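Local coordinates for alpha-glucosidase (PDB 6PNR), which probably releases sulfoquinovose from alpha-linked sulfoquinovosides as a family 31 glycoside hydrolase, and is held here with an aza-sugar inhibitor in its pocket, at residues G245-N250 against F283-Q288; R252-L257 against E296-L301; Q273-K278 against E377-I382. One frame throughout, in Å; residues are numbered along the deposited sequence.

Overall arrangement
From the N terminus, all six segments lie within the TIM-barrel range of the chain and fall in the order 245-250, 252-257, 273-278, 283-288, 296-301, 377-382, so every pair of contacts crosses. Contact 1 closes a loop of 32 residues, joining the loop after strand 242-245 to strand 285-287. Contact 2 closes 38, setting helix 250-262 against the turn that leads into helix 301-310. Contact 3 spans 98 residues, linking the loop after strand 267-271 to the end of helix 365-380. Their centres lie 12 to 13 Å apart. Contacts 1 and 3 both reach the inhibitor, while Y298 of contact 2 touches D274 of contact 3.

Contact 1 of 3, residues G245-N250 against F283-Q288; sequences GVQGGN and FGKRLQ. With 9VH ([(3~{S},4~{R},5~{R})-4,5-bis(oxidanyl)piperidin-3-yl]methanesulfonic acid), chain C.
Q247 lies crosswise to L287, its OE1 3.9 Å from L287 CD2, while the opposite corner of the same amide faces the aliphatic part of K285, with NE2 4.2 Å from K285 CD. The chain of Q247 is extended beyond CG (chi2 176°), which carries the amide across to strand 285-287, yet it meets the strand's backbone only through water. One water accepts from Q247 NE2 at 3.1 Å and lies 2.6 Å from the carbonyl O of K285. A second donates to Q247 OE1 at 2.8 Å and also to R286 O at 2.9 Å. Beyond these, E524 OE1 accepts from Q247 NE2, which supports this orientation of the amide, and Q273 NE2 is hydrogen-bonded to Q247 OE1.

R286 points the other way, into the inhibitor pocket. A bend at its chi3 (60°) turns the guanidinium to meet the sulfonate edge-on, with S1 in its plane. NH2 donates almost straight to O2 of the inhibitor at 2.9 Å (167°), and NE reaches O1 at 3.2 Å; NE also makes a weak bond to O2. The third sulfonate oxygen, O3, lies near the side chain of L287 and takes a weak bond from L287 N. The NH1 end of R286 is tied to F352 O.

The strand thus presents the guanidinium edge of R286 and a main-chain N-H to the sulfonate, consistent with selection for a sulfonated sugar, while the two waters tie its other flank to a buried glutamine whose own amide is gripped from both ends.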
# COMPACT_ATOMS: atom_id res chain seq x y z
N GLY A 245 -4.14 -20.03 31.80
CA GLY A 245 -2.83 -19.74 31.27
C GLY A 245 -2.07 -18.87 32.25
O GLY A 245 -2.39 -17.68 32.39
N VAL A 246 -1.11 -19.45 32.96
CA VAL A 246 -0.32 -18.74 33.97
C VAL A 246 1.14 -19.07 33.72
O VAL A 246 1.49 -19.97 32.96
CB VAL A 246 -0.73 -19.13 35.41
CG1 VAL A 246 -2.21 -18.84 35.64
CG2 VAL A 246 -0.40 -20.60 35.69
N GLN A 247 2.02 -18.31 34.39
CA GLN A 247 3.45 -18.43 34.17
C GLN A 247 4.17 -18.05 35.45
O GLN A 247 3.56 -17.53 36.39
CB GLN A 247 3.95 -17.52 33.04
CG GLN A 247 3.44 -17.83 31.64
CD GLN A 247 3.92 -16.81 30.62
OE1 GLN A 247 4.66 -17.14 29.70
NE2 GLN A 247 3.53 -15.55 30.80
N GLY A 248 5.47 -18.31 35.46
CA GLY A 248 6.36 -17.79 36.49
C GLY A 248 7.11 -18.82 37.29
O GLY A 248 7.84 -18.44 38.22
N GLY A 249 6.97 -20.11 37.01
CA GLY A 249 7.63 -21.13 37.81
C GLY A 249 6.69 -21.76 38.82
O GLY A 249 5.55 -21.34 39.02
N ASN A 250 7.23 -22.78 39.52
CA ASN A 250 6.42 -23.59 40.43
C ASN A 250 5.58 -22.75 41.37
O ASN A 250 4.35 -22.89 41.44
CB ASN A 250 7.30 -24.53 41.25
CG ASN A 250 7.59 -25.83 40.55
OD1 ASN A 250 6.93 -26.20 39.57
ND2 ASN A 250 8.59 -26.55 41.04
N PHE A 283 9.63 -7.13 22.82
CA PHE A 283 8.22 -7.45 22.55
C PHE A 283 7.47 -7.75 23.84
O PHE A 283 6.31 -7.34 23.99
CB PHE A 283 8.15 -8.64 21.57
CG PHE A 283 6.73 -9.07 21.20
CD1 PHE A 283 5.92 -8.26 20.42
CD2 PHE A 283 6.25 -10.33 21.57
CE1 PHE A 283 4.64 -8.68 20.06
CE2 PHE A 283 4.98 -10.76 21.21
CZ PHE A 283 4.17 -9.93 20.46
N GLY A 284 8.10 -8.44 24.78
CA GLY A 284 7.53 -8.72 26.09
C GLY A 284 8.12 -10.00 26.66
O GLY A 284 9.26 -10.35 26.36
N LYS A 285 7.32 -10.69 27.47
CA LYS A 285 7.77 -11.92 28.12
C LYS A 285 7.50 -13.09 27.17
O LYS A 285 6.36 -13.51 26.98
CB LYS A 285 7.07 -12.10 29.47
CG LYS A 285 7.68 -13.21 30.34
CD LYS A 285 6.99 -13.29 31.70
CE LYS A 285 7.34 -12.10 32.61
NZ LYS A 285 6.19 -11.73 33.51
N ARG A 286 8.56 -13.59 26.53
CA ARG A 286 8.43 -14.72 25.62
C ARG A 286 9.01 -15.97 26.29
O ARG A 286 9.14 -16.03 27.53
CB ARG A 286 9.10 -14.37 24.29
CG ARG A 286 8.67 -12.99 23.75
CD ARG A 286 9.14 -12.74 22.31
NE ARG A 286 8.58 -13.73 21.40
CZ ARG A 286 8.75 -13.72 20.08
NH1 ARG A 286 9.45 -12.75 19.51
NH2 ARG A 286 8.20 -14.67 19.34
N LEU A 287 9.33 -16.97 25.48
CA LEU A 287 9.65 -18.31 25.94
C LEU A 287 11.04 -18.71 25.46
O LEU A 287 11.52 -18.23 24.44
CB LEU A 287 8.65 -19.33 25.41
CG LEU A 287 7.18 -19.06 25.72
CD1 LEU A 287 6.28 -20.14 25.10
CD2 LEU A 287 7.05 -19.02 27.24
N GLN A 288 11.65 -19.65 26.18
CA GLN A 288 12.91 -20.26 25.76
C GLN A 288 12.60 -21.47 24.87
O GLN A 288 11.98 -22.43 25.33
CB GLN A 288 13.74 -20.65 26.98
CG GLN A 288 15.01 -21.45 26.70
CD GLN A 288 16.07 -20.70 25.90
OE1 GLN A 288 15.91 -19.53 25.55
NE2 GLN A 288 17.17 -21.37 25.62
O1 9VH C . 6.41 -15.41 23.00
S1 9VH C . 6.58 -16.72 22.37
O2 9VH C . 6.76 -16.57 20.95
O3 9VH C . 7.60 -17.49 23.03
C1 9VH C . 5.04 -17.55 22.65
C2 9VH C . 3.84 -16.91 21.94
C3 9VH C . 3.93 -17.25 20.46
N1 9VH C . 2.75 -17.00 19.63
C4 9VH C . 1.53 -17.57 20.21
C5 9VH C . 1.34 -17.05 21.63
O4 9VH C . 0.14 -17.63 22.15
C6 9VH C . 2.52 -17.44 22.50
O5 9VH C . 2.34 -16.97 23.83
O HOH W 1 4.14 -13.73 28.36
O HOH W 2 7.39 -16.52 29.73

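Contact 2 of 3, residues R252-L257 against E296-L301; sequences RSFGLL and EMYPDL
The helical turn around S253 and F254 faces the chain at Y298, where a type II beta turn runs from Y298 to L301 and leads into the next helix. The nearest CA atoms, those of S253 and Y298, are 9.4 Å apart, so the gap is bridged by side chains. S253 OG donates to Y298 OH at 2.9 Å, coming in at the edge of the ring near its plane. The same phenol oxygen is hydrogen-bonded to D274 OD1 and to the backbone N of G249, the N-cap residue of helix 250-262, so three partners hold it. F254 CE2 lies at the edge of the Y298 ring, 4.4 Å from Y298 CD1. F254 CZ meets L301 CD1 at 4.2 Å, the leucine crossing at about a right angle; with chi1 at -179° the leucine branch extends away from its backbone N, and CD1 reaches the edge of the phenylalanine ring, near its plane. A phenylalanine in place of Y298 would probably leave S253, D274 and G249 N without their shared partner. F254 also packs on helix 301-310 and on strands 267-271 and 314-319, an arrangement typical of a TIM barrel, whose outer helices cover the parallel strands.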
# COMPACT_ATOMS: atom_id res chain seq x y z
N ARG A 252 4.71 -19.53 41.59
CA ARG A 252 3.71 -18.59 41.08
C ARG A 252 2.58 -19.33 40.33
O ARG A 252 1.40 -19.06 40.56
CB ARG A 252 4.35 -17.54 40.16
CG ARG A 252 3.38 -16.43 39.72
CD ARG A 252 4.04 -15.38 38.83
NE ARG A 252 3.14 -14.26 38.53
CZ ARG A 252 2.20 -14.24 37.58
NH1 ARG A 252 1.99 -15.30 36.80
NH2 ARG A 252 1.44 -13.16 37.41
N SER A 253 2.95 -20.24 39.43
CA SER A 253 1.94 -20.91 38.61
C SER A 253 1.03 -21.79 39.46
O SER A 253 -0.20 -21.66 39.40
CB SER A 253 2.62 -21.74 37.51
OG SER A 253 3.18 -20.90 36.52
N PHE A 254 1.60 -22.69 40.26
CA PHE A 254 0.73 -23.51 41.09
C PHE A 254 0.08 -22.69 42.20
O PHE A 254 -1.02 -23.05 42.66
CB PHE A 254 1.50 -24.72 41.63
CG PHE A 254 1.93 -25.68 40.53
CD1 PHE A 254 0.99 -26.38 39.79
CD2 PHE A 254 3.27 -25.85 40.22
CE1 PHE A 254 1.37 -27.24 38.78
CE2 PHE A 254 3.66 -26.71 39.20
CZ PHE A 254 2.71 -27.41 38.48
N GLY A 255 0.71 -21.58 42.60
CA GLY A 255 0.03 -20.65 43.49
C GLY A 255 -1.22 -20.04 42.87
O GLY A 255 -2.24 -19.90 43.54
N LEU A 256 -1.15 -19.67 41.59
CA LEU A 256 -2.31 -19.11 40.91
C LEU A 256 -3.40 -20.16 40.70
O LEU A 256 -4.60 -19.85 40.72
CB LEU A 256 -1.88 -18.48 39.59
CG LEU A 256 -1.24 -17.09 39.75
CD1 LEU A 256 -0.60 -16.62 38.47
CD2 LEU A 256 -2.27 -16.11 40.23
N LEU A 257 -2.99 -21.41 40.48
CA LEU A 257 -3.96 -22.51 40.44
C LEU A 257 -4.74 -22.59 41.75
O LEU A 257 -5.97 -22.61 41.75
CB LEU A 257 -3.22 -23.82 40.18
CG LEU A 257 -4.06 -25.09 40.28
CD1 LEU A 257 -5.25 -24.99 39.33
CD2 LEU A 257 -3.18 -26.29 39.94
N GLU A 296 15.13 -25.23 36.71
CA GLU A 296 15.25 -24.20 37.73
C GLU A 296 13.93 -23.47 37.97
O GLU A 296 13.56 -23.22 39.12
CB GLU A 296 16.34 -23.20 37.35
CG GLU A 296 17.50 -23.83 36.57
CD GLU A 296 18.10 -25.07 37.24
OE1 GLU A 296 18.29 -25.05 38.48
OE2 GLU A 296 18.38 -26.06 36.53
N MET A 297 13.18 -23.16 36.91
CA MET A 297 11.87 -22.53 37.10
C MET A 297 10.83 -23.52 37.61
O MET A 297 10.01 -23.17 38.47
CB MET A 297 11.41 -21.88 35.81
CG MET A 297 12.19 -20.63 35.46
SD MET A 297 11.62 -19.88 33.92
CE MET A 297 9.99 -19.27 34.41
N TYR A 298 10.82 -24.75 37.09
CA TYR A 298 9.85 -25.77 37.49
C TYR A 298 10.57 -27.03 37.96
O TYR A 298 10.42 -28.10 37.35
CB TYR A 298 8.90 -26.09 36.32
CG TYR A 298 7.96 -24.97 35.95
CD1 TYR A 298 6.73 -24.82 36.60
CD2 TYR A 298 8.28 -24.06 34.95
CE1 TYR A 298 5.87 -23.79 36.26
CE2 TYR A 298 7.41 -23.04 34.59
CZ TYR A 298 6.21 -22.91 35.25
OH TYR A 298 5.35 -21.88 34.92
N PRO A 299 11.33 -26.96 39.06
CA PRO A 299 12.01 -28.17 39.55
C PRO A 299 11.04 -29.30 39.87
O PRO A 299 9.96 -29.08 40.44
CB PRO A 299 12.74 -27.69 40.82
CG PRO A 299 11.96 -26.49 41.26
CD PRO A 299 11.54 -25.82 39.97
N ASP A 300 11.42 -30.51 39.48
CA ASP A 300 10.62 -31.71 39.72
C ASP A 300 9.21 -31.55 39.16
O ASP A 300 8.23 -31.99 39.76
CB ASP A 300 10.60 -32.05 41.21
CG ASP A 300 11.97 -32.49 41.73
OD1 ASP A 300 12.89 -32.73 40.92
OD2 ASP A 300 12.11 -32.58 42.97
N LEU A 301 9.10 -30.92 37.99
CA LEU A 301 7.79 -30.79 37.36
C LEU A 301 7.06 -32.12 37.21
O LEU A 301 5.85 -32.16 37.52
CB LEU A 301 7.95 -30.09 35.99
CG LEU A 301 6.66 -29.85 35.20
CD1 LEU A 301 5.66 -29.06 36.01
CD2 LEU A 301 6.96 -29.14 33.89

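Contact 3 of 3, residues Q273-K278 against E377-I382; sequences QDWCGK and EYTLGI. With 9VH ([(3~{S},4~{R},5~{R})-4,5-bis(oxidanyl)piperidin-3-yl]methanesulfonic acid), chain C.
Within one loop after barrel strand 267-271, Q273 serves the ligand pocket and W275, two residues on, sets its indole against Y378 and T379 near the end of helix 365-380 and against I382 just beyond. Residues 377-380 form a turn wider than an alpha-helical one, of pi type.

The six-membered part of the indole does all the touching. CZ3 comes to 3.4 Å from the carbonyl O of Y378, and the neighbouring CH2 is 3.7 Å from T379 OG1, the threonine side chain standing at about a right angle to that of W275. On the same rim, CZ3 meets the delta methyl of I382, CD1, at 4.0 Å, an apolar contact. With its CG between the backbone N and the carbonyl carbon (chi1 77°), the tryptophan is turned from its own loop toward the helix. The indole's polar edge is served by another strand: NE1 is hydrogen-bonded to the backbone O of Y318, itself a residue of the pocket. C276 CB lies over one face of the indole, toward its rim, 3.8 Å above the plane. Each segment has a backbone hydrogen bond of its own, G277 N to D274 O at 2.8 Å and I382 N to T379 O at 3.2 Å.

Two residues before the tryptophan, OE1 of Q273 accepts from O5 of the inhibitor at 2.6 Å. The extended chain beyond CG (chi2 166°) brings the amide to this hydroxyl.

Around the contact, W275 rests on F315 of strand 314-319 and on Y293, while T379 packs against V319 of that strand and W387 of strand 386-389. The indole is therefore wedged between the strand 314-319 and the end of helix 365-380, which then leads on to strand 386-389.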
# COMPACT_ATOMS: atom_id res chain seq x y z
N GLN A 273 2.83 -22.05 29.51
CA GLN A 273 3.62 -22.02 28.29
C GLN A 273 5.11 -21.88 28.56
O GLN A 273 5.92 -22.25 27.71
CB GLN A 273 3.16 -20.89 27.36
CG GLN A 273 3.36 -19.48 27.90
CD GLN A 273 3.20 -18.42 26.80
OE1 GLN A 273 2.72 -18.72 25.70
NE2 GLN A 273 3.61 -17.20 27.09
N ASP A 274 5.49 -21.35 29.73
CA ASP A 274 6.90 -21.24 30.10
C ASP A 274 7.40 -22.49 30.84
O ASP A 274 8.42 -22.42 31.55
CB ASP A 274 7.15 -19.98 30.95
CG ASP A 274 6.51 -20.05 32.33
OD1 ASP A 274 5.69 -20.96 32.57
OD2 ASP A 274 6.84 -19.20 33.20
N TRP A 275 6.71 -23.62 30.68
CA TRP A 275 7.18 -24.88 31.27
C TRP A 275 8.64 -25.13 30.92
O TRP A 275 9.37 -25.77 31.69
CB TRP A 275 6.30 -26.05 30.79
CG TRP A 275 6.63 -26.46 29.37
CD1 TRP A 275 6.37 -25.75 28.23
CD2 TRP A 275 7.32 -27.65 28.95
NE1 TRP A 275 6.86 -26.43 27.13
CE2 TRP A 275 7.45 -27.59 27.55
CE3 TRP A 275 7.84 -28.77 29.63
CZ2 TRP A 275 8.06 -28.61 26.80
CZ3 TRP A 275 8.46 -29.78 28.89
CH2 TRP A 275 8.56 -29.69 27.49
N CYS A 276 9.09 -24.63 29.77
CA CYS A 276 10.46 -24.82 29.30
C CYS A 276 11.34 -23.57 29.46
O CYS A 276 12.42 -23.51 28.86
CB CYS A 276 10.43 -25.25 27.83
SG CYS A 276 9.42 -24.12 26.79
N GLY A 277 10.90 -22.58 30.23
CA GLY A 277 11.69 -21.40 30.49
C GLY A 277 11.19 -20.18 29.73
O GLY A 277 10.37 -20.27 28.81
N LYS A 278 11.72 -19.02 30.12
CA LYS A 278 11.29 -17.73 29.61
C LYS A 278 12.43 -17.03 28.88
O LYS A 278 13.60 -17.36 29.05
CB LYS A 278 10.81 -16.82 30.75
CG LYS A 278 11.91 -16.40 31.72
CD LYS A 278 11.39 -15.39 32.72
CE LYS A 278 12.49 -14.92 33.67
NZ LYS A 278 12.96 -16.03 34.54
N GLU A 377 9.15 -37.91 24.24
CA GLU A 377 10.05 -38.08 25.38
C GLU A 377 9.89 -36.95 26.40
O GLU A 377 9.82 -37.21 27.61
CB GLU A 377 11.51 -38.15 24.90
CG GLU A 377 12.53 -38.35 26.03
CD GLU A 377 13.99 -38.40 25.52
OE1 GLU A 377 14.21 -38.23 24.31
OE2 GLU A 377 14.90 -38.61 26.35
N TYR A 378 9.83 -35.70 25.95
CA TYR A 378 9.96 -34.57 26.87
C TYR A 378 8.64 -33.86 27.16
O TYR A 378 8.57 -33.11 28.15
CB TYR A 378 10.97 -33.56 26.32
CG TYR A 378 12.37 -34.10 26.16
CD1 TYR A 378 13.12 -34.47 27.27
CD2 TYR A 378 12.95 -34.21 24.91
CE1 TYR A 378 14.41 -34.95 27.14
CE2 TYR A 378 14.25 -34.68 24.76
CZ TYR A 378 14.97 -35.05 25.88
OH TYR A 378 16.26 -35.52 25.74
N THR A 379 7.61 -34.06 26.35
CA THR A 379 6.29 -33.53 26.67
C THR A 379 5.41 -34.67 27.18
O THR A 379 5.13 -34.76 28.39
CB THR A 379 5.71 -32.81 25.44
OG1 THR A 379 6.45 -31.60 25.20
CG2 THR A 379 4.23 -32.45 25.65
N LEU A 380 4.99 -35.58 26.30
CA LEU A 380 4.17 -36.71 26.73
C LEU A 380 4.89 -37.55 27.79
O LEU A 380 4.26 -38.05 28.73
CB LEU A 380 3.79 -37.58 25.54
CG LEU A 380 2.92 -36.96 24.45
CD1 LEU A 380 3.09 -37.70 23.11
CD2 LEU A 380 1.46 -36.96 24.90
N GLY A 381 6.20 -37.70 27.65
CA GLY A 381 6.98 -38.54 28.55
C GLY A 381 7.00 -38.09 30.00
O GLY A 381 7.35 -38.89 30.87
N ILE A 382 6.66 -36.83 30.29
CA ILE A 382 6.59 -36.40 31.68
C ILE A 382 5.15 -36.21 32.14
O ILE A 382 4.92 -35.69 33.23
CB ILE A 382 7.42 -35.13 31.95
CG1 ILE A 382 6.90 -33.92 31.18
CG2 ILE A 382 8.89 -35.34 31.61
CD1 ILE A 382 7.67 -32.64 31.52
O1 9VH C . 6.41 -15.41 23.00
S1 9VH C . 6.58 -16.72 22.37
O2 9VH C . 6.76 -16.57 20.95
O3 9VH C . 7.60 -17.49 23.03
C1 9VH C . 5.04 -17.55 22.65
C2 9VH C . 3.84 -16.91 21.94
C3 9VH C . 3.93 -17.25 20.46
N1 9VH C . 2.75 -17.00 19.63
C4 9VH C . 1.53 -17.57 20.21
C5 9VH C . 1.34 -17.05 21.63
O4 9VH C . 0.14 -17.63 22.15
C6 9VH C . 2.52 -17.44 22.50
O5 9VH C . 2.34 -16.97 23.83